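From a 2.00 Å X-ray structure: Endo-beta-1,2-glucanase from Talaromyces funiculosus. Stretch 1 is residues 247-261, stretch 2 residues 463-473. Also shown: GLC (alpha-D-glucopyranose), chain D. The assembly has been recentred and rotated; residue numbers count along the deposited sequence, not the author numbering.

Stretch 1, residues 247-261: DPYEGELFTWWLQFF
Stretch 2, residues 463-473: TFVERIEAEYS

Residues 463-473 are helical throughout, with i+4 to i bonds such as Arg-467 N to Thr-463 O (3.0 Å). In stretch 1 a type I turn, Tyr-249 to Glu-252, leads into a helix reaching Phe-261. The helix axes approach to 12.4 Å, their N-to-C directions 131° apart; that spacing leaves room for large side chains, and 403 Å² is buried with no direct hydrogen bond across.

Thr-463 (chi1 m) points toward stretch 1; its CG2 lies 3.6 Å from Gln-259 NE2 and 3.8 Å from Phe-260 CE1, at that ring's edge. Phe-464 (t, chi2 84°) leaves its backbone sideways, but its ring end comes in to Trp-256 (m, chi2 118°), their CA atoms 8.3 Å apart. Phe-464 CD1 sits over one indole face, 3.5 Å from Trp-256 CZ2; the six-membered rings' centroids are 4.8 Å apart, planes at 48°, an oblique apolar pair.

Arg-467 (t, p, p, chi4 173°) lays CG 3.6 Å from Trp-256 CH2. Its NH2 bridges to Glu-471 OE2 (3.0 Å), one turn on, while one water accepts from Arg-467 NE and Gln-259 NE2, each 3.0 Å away, linking the helices. Ile-468 (t, p) places CB at the indole edge, 3.8 Å from Trp-256 CZ2. Finally, Tyr-472 (chi1 -89°, chi2 -87°) brings OH within 3.9 Å of Pro-248 CB, a van der Waals contact.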

# COMPACT_ATOMS: atom_id res chain seq x y z
N ASP A 247 12.36 11.70 -1.09
CA ASP A 247 11.10 12.43 -1.23
C ASP A 247 10.12 12.04 -0.12
O ASP A 247 10.36 11.11 0.64
CB ASP A 247 10.56 12.23 -2.64
CG ASP A 247 10.15 10.80 -2.96
OD1 ASP A 247 9.59 10.13 -2.07
OD2 ASP A 247 10.38 10.39 -4.10
N PRO A 248 8.97 12.75 0.02
CA PRO A 248 8.02 12.46 1.09
C PRO A 248 7.02 11.31 0.83
O PRO A 248 6.06 11.14 1.61
CB PRO A 248 7.22 13.77 1.25
CG PRO A 248 7.62 14.67 0.09
CD PRO A 248 8.57 13.90 -0.80
N TYR A 249 7.25 10.51 -0.21
CA TYR A 249 6.32 9.43 -0.58
C TYR A 249 6.75 8.16 0.17
O TYR A 249 7.27 8.26 1.27
CB TYR A 249 6.17 9.41 -2.11
CG TYR A 249 6.13 10.80 -2.69
CD1 TYR A 249 5.19 11.73 -2.25
CD2 TYR A 249 7.08 11.23 -3.60
CE1 TYR A 249 5.19 13.04 -2.73
CE2 TYR A 249 7.10 12.53 -4.07
CZ TYR A 249 6.15 13.44 -3.64
OH TYR A 249 6.17 14.72 -4.13
N GLU A 250 6.49 6.97 -0.39
CA GLU A 250 6.49 5.73 0.40
C GLU A 250 7.89 5.40 0.91
O GLU A 250 8.03 4.74 1.94
CB GLU A 250 5.96 4.53 -0.40
CG GLU A 250 4.75 4.84 -1.26
CD GLU A 250 5.14 5.10 -2.70
OE1 GLU A 250 5.45 6.27 -3.01
OE2 GLU A 250 5.20 4.11 -3.48
N GLY A 251 8.91 5.87 0.19
CA GLY A 251 10.30 5.64 0.54
C GLY A 251 10.69 6.25 1.87
O GLY A 251 11.70 5.87 2.47
N GLU A 252 9.88 7.19 2.38
CA GLU A 252 10.18 7.85 3.65
C GLU A 252 10.17 6.84 4.80
O GLU A 252 10.87 7.03 5.81
CB GLU A 252 9.22 9.00 3.91
CG GLU A 252 9.69 9.90 5.04
CD GLU A 252 8.92 11.21 5.07
OE1 GLU A 252 7.88 11.26 5.77
OE2 GLU A 252 9.34 12.15 4.37
N LEU A 253 9.40 5.76 4.67
CA LEU A 253 9.36 4.70 5.69
C LEU A 253 10.77 4.13 5.89
O LEU A 253 11.18 3.89 7.03
CB LEU A 253 8.36 3.62 5.28
CG LEU A 253 6.89 4.01 5.34
CD1 LEU A 253 6.01 2.82 4.99
CD2 LEU A 253 6.53 4.57 6.71
N PHE A 254 11.50 3.95 4.79
CA PHE A 254 12.83 3.38 4.88
C PHE A 254 13.80 4.37 5.54
O PHE A 254 14.67 3.95 6.31
CB PHE A 254 13.37 2.94 3.52
CG PHE A 254 14.57 2.06 3.69
CD1 PHE A 254 14.42 0.74 4.09
CD2 PHE A 254 15.86 2.57 3.59
CE1 PHE A 254 15.52 -0.07 4.32
CE2 PHE A 254 16.96 1.76 3.81
CZ PHE A 254 16.79 0.45 4.18
N THR A 255 13.65 5.67 5.24
CA THR A 255 14.43 6.71 5.90
C THR A 255 14.37 6.53 7.42
O THR A 255 15.41 6.56 8.09
CB THR A 255 13.96 8.12 5.53
OG1 THR A 255 13.97 8.24 4.11
CG2 THR A 255 14.83 9.21 6.13
N TRP A 256 13.16 6.36 7.96
CA TRP A 256 12.95 6.20 9.40
C TRP A 256 13.66 4.95 9.92
O TRP A 256 14.16 4.95 11.06
CB TRP A 256 11.46 6.15 9.74
CG TRP A 256 10.74 7.46 9.62
CD1 TRP A 256 9.71 7.74 8.77
CD2 TRP A 256 10.97 8.65 10.39
NE1 TRP A 256 9.28 9.02 8.97
CE2 TRP A 256 10.03 9.61 9.96
CE3 TRP A 256 11.86 9.00 11.42
CZ2 TRP A 256 9.97 10.89 10.50
CZ3 TRP A 256 11.80 10.27 11.95
CH2 TRP A 256 10.87 11.20 11.50
N TRP A 257 13.65 3.88 9.11
CA TRP A 257 14.30 2.64 9.49
C TRP A 257 15.80 2.89 9.73
O TRP A 257 16.34 2.47 10.77
CB TRP A 257 14.07 1.54 8.45
CG TRP A 257 14.30 0.18 9.03
CD1 TRP A 257 15.37 -0.64 8.84
CD2 TRP A 257 13.45 -0.48 9.98
NE1 TRP A 257 15.22 -1.79 9.57
CE2 TRP A 257 14.05 -1.72 10.28
CE3 TRP A 257 12.22 -0.15 10.58
CZ2 TRP A 257 13.46 -2.63 11.17
CZ3 TRP A 257 11.65 -1.05 11.45
CH2 TRP A 257 12.27 -2.27 11.74
N LEU A 258 16.45 3.58 8.79
CA LEU A 258 17.86 3.94 8.90
C LEU A 258 18.08 4.83 10.13
O LEU A 258 19.01 4.59 10.89
CB LEU A 258 18.33 4.65 7.63
CG LEU A 258 18.68 3.74 6.45
CD1 LEU A 258 18.92 4.56 5.20
CD2 LEU A 258 19.89 2.87 6.77
N GLN A 259 17.24 5.85 10.29
CA GLN A 259 17.44 6.81 11.38
C GLN A 259 17.38 6.11 12.74
O GLN A 259 18.27 6.29 13.56
CB GLN A 259 16.41 7.94 11.35
CG GLN A 259 16.40 8.74 12.65
CD GLN A 259 15.69 10.06 12.52
OE1 GLN A 259 15.31 10.48 11.43
NE2 GLN A 259 15.53 10.74 13.64
N PHE A 260 16.32 5.35 12.99
CA PHE A 260 16.11 4.78 14.30
C PHE A 260 17.02 3.58 14.56
O PHE A 260 17.43 3.40 15.70
CB PHE A 260 14.64 4.38 14.49
CG PHE A 260 13.70 5.56 14.55
CD1 PHE A 260 13.96 6.64 15.38
CD2 PHE A 260 12.55 5.58 13.77
CE1 PHE A 260 13.09 7.71 15.44
CE2 PHE A 260 11.68 6.66 13.82
CZ PHE A 260 11.95 7.72 14.66
N PHE A 261 17.33 2.77 13.54
CA PHE A 261 17.89 1.43 13.77
C PHE A 261 19.20 1.16 13.00
O PHE A 261 19.81 0.12 13.22
CB PHE A 261 16.87 0.37 13.37
CG PHE A 261 15.57 0.49 14.13
CD1 PHE A 261 15.57 0.43 15.52
CD2 PHE A 261 14.36 0.63 13.47
CE1 PHE A 261 14.39 0.54 16.23
CE2 PHE A 261 13.18 0.73 14.17
CZ PHE A 261 13.19 0.69 15.55
N THR A 463 10.96 11.35 19.15
CA THR A 463 11.89 11.75 18.09
C THR A 463 11.15 11.90 16.76
O THR A 463 11.37 12.87 16.03
CB THR A 463 13.04 10.75 17.95
OG1 THR A 463 13.77 10.76 19.18
CG2 THR A 463 13.98 11.10 16.82
N PHE A 464 10.30 10.91 16.44
CA PHE A 464 9.47 10.93 15.24
C PHE A 464 8.69 12.24 15.16
O PHE A 464 8.78 13.00 14.18
CB PHE A 464 8.54 9.72 15.22
CG PHE A 464 7.54 9.70 14.09
CD1 PHE A 464 7.90 9.22 12.84
CD2 PHE A 464 6.25 10.17 14.27
CE1 PHE A 464 6.99 9.20 11.79
CE2 PHE A 464 5.33 10.14 13.23
CZ PHE A 464 5.71 9.66 11.99
N VAL A 465 7.93 12.52 16.23
CA VAL A 465 7.03 13.68 16.27
C VAL A 465 7.84 14.97 16.08
O VAL A 465 7.52 15.80 15.22
CB VAL A 465 6.18 13.73 17.55
CG1 VAL A 465 5.37 15.01 17.64
CG2 VAL A 465 5.26 12.51 17.66
N GLU A 466 8.91 15.12 16.87
CA GLU A 466 9.74 16.34 16.83
C GLU A 466 10.27 16.59 15.41
O GLU A 466 10.16 17.69 14.88
CB GLU A 466 10.93 16.20 17.79
CG GLU A 466 11.92 17.34 17.70
CD GLU A 466 13.09 17.21 18.65
OE1 GLU A 466 13.84 16.23 18.54
OE2 GLU A 466 13.23 18.09 19.50
N ARG A 467 10.88 15.56 14.83
CA ARG A 467 11.49 15.67 13.53
C ARG A 467 10.43 15.98 12.46
O ARG A 467 10.60 16.86 11.65
CB ARG A 467 12.24 14.38 13.19
CG ARG A 467 12.74 14.28 11.76
CD ARG A 467 13.63 15.43 11.33
NE ARG A 467 14.89 15.47 12.07
CZ ARG A 467 15.89 16.30 11.80
NH1 ARG A 467 17.04 16.17 12.45
NH2 ARG A 467 15.75 17.23 10.88
N ILE A 468 9.35 15.20 12.44
CA ILE A 468 8.45 15.24 11.28
C ILE A 468 7.56 16.49 11.39
O ILE A 468 7.26 17.12 10.39
CB ILE A 468 7.68 13.91 11.10
CG1 ILE A 468 7.23 13.70 9.65
CG2 ILE A 468 6.51 13.81 12.07
CD1 ILE A 468 8.34 13.83 8.62
N GLU A 469 7.23 16.92 12.62
CA GLU A 469 6.49 18.17 12.82
C GLU A 469 7.37 19.35 12.39
O GLU A 469 6.88 20.25 11.72
CB GLU A 469 6.01 18.33 14.26
CG GLU A 469 5.09 19.52 14.44
CD GLU A 469 4.29 19.51 15.73
OE1 GLU A 469 4.90 19.25 16.79
OE2 GLU A 469 3.05 19.74 15.67
N ALA A 470 8.67 19.30 12.73
CA ALA A 470 9.61 20.34 12.33
C ALA A 470 9.64 20.46 10.80
O ALA A 470 9.53 21.57 10.27
CB ALA A 470 10.99 20.07 12.89
N GLU A 471 9.79 19.32 10.10
CA GLU A 471 9.99 19.35 8.66
C GLU A 471 8.72 19.91 8.00
O GLU A 471 8.82 20.78 7.12
CB GLU A 471 10.37 17.97 8.12
CG GLU A 471 11.74 17.49 8.56
CD GLU A 471 12.93 18.34 8.13
OE1 GLU A 471 12.85 18.98 7.05
OE2 GLU A 471 13.92 18.39 8.87
N TYR A 472 7.55 19.41 8.41
CA TYR A 472 6.28 19.79 7.78
C TYR A 472 5.91 21.23 8.15
O TYR A 472 5.48 21.98 7.27
CB TYR A 472 5.18 18.77 8.09
CG TYR A 472 5.12 17.63 7.10
CD1 TYR A 472 4.37 17.75 5.95
CD2 TYR A 472 5.83 16.46 7.30
CE1 TYR A 472 4.33 16.73 5.01
CE2 TYR A 472 5.78 15.43 6.38
CZ TYR A 472 5.03 15.56 5.22
OH TYR A 472 4.98 14.55 4.30
N SER A 473 6.12 21.64 9.41
CA SER A 473 5.70 22.99 9.84
C SER A 473 6.59 24.06 9.19
O SER A 473 6.15 25.20 9.05
CB SER A 473 5.65 23.12 11.34
OG SER A 473 6.93 23.00 11.93
C1 GLC D . 9.22 5.31 -7.82
C2 GLC D . 8.51 4.34 -6.89
C3 GLC D . 7.13 4.86 -6.53
C4 GLC D . 7.26 6.22 -5.87
C5 GLC D . 7.99 7.16 -6.82
C6 GLC D . 8.28 8.51 -6.15
O1 GLC D . 8.49 5.28 -9.06
O2 GLC D . 8.37 3.09 -7.59
O3 GLC D . 6.46 3.97 -5.64
O4 GLC D . 5.96 6.70 -5.51
O5 GLC D . 9.25 6.60 -7.22
O6 GLC D . 9.12 8.34 -5.01
O HOH W 1 15.44 13.61 14.33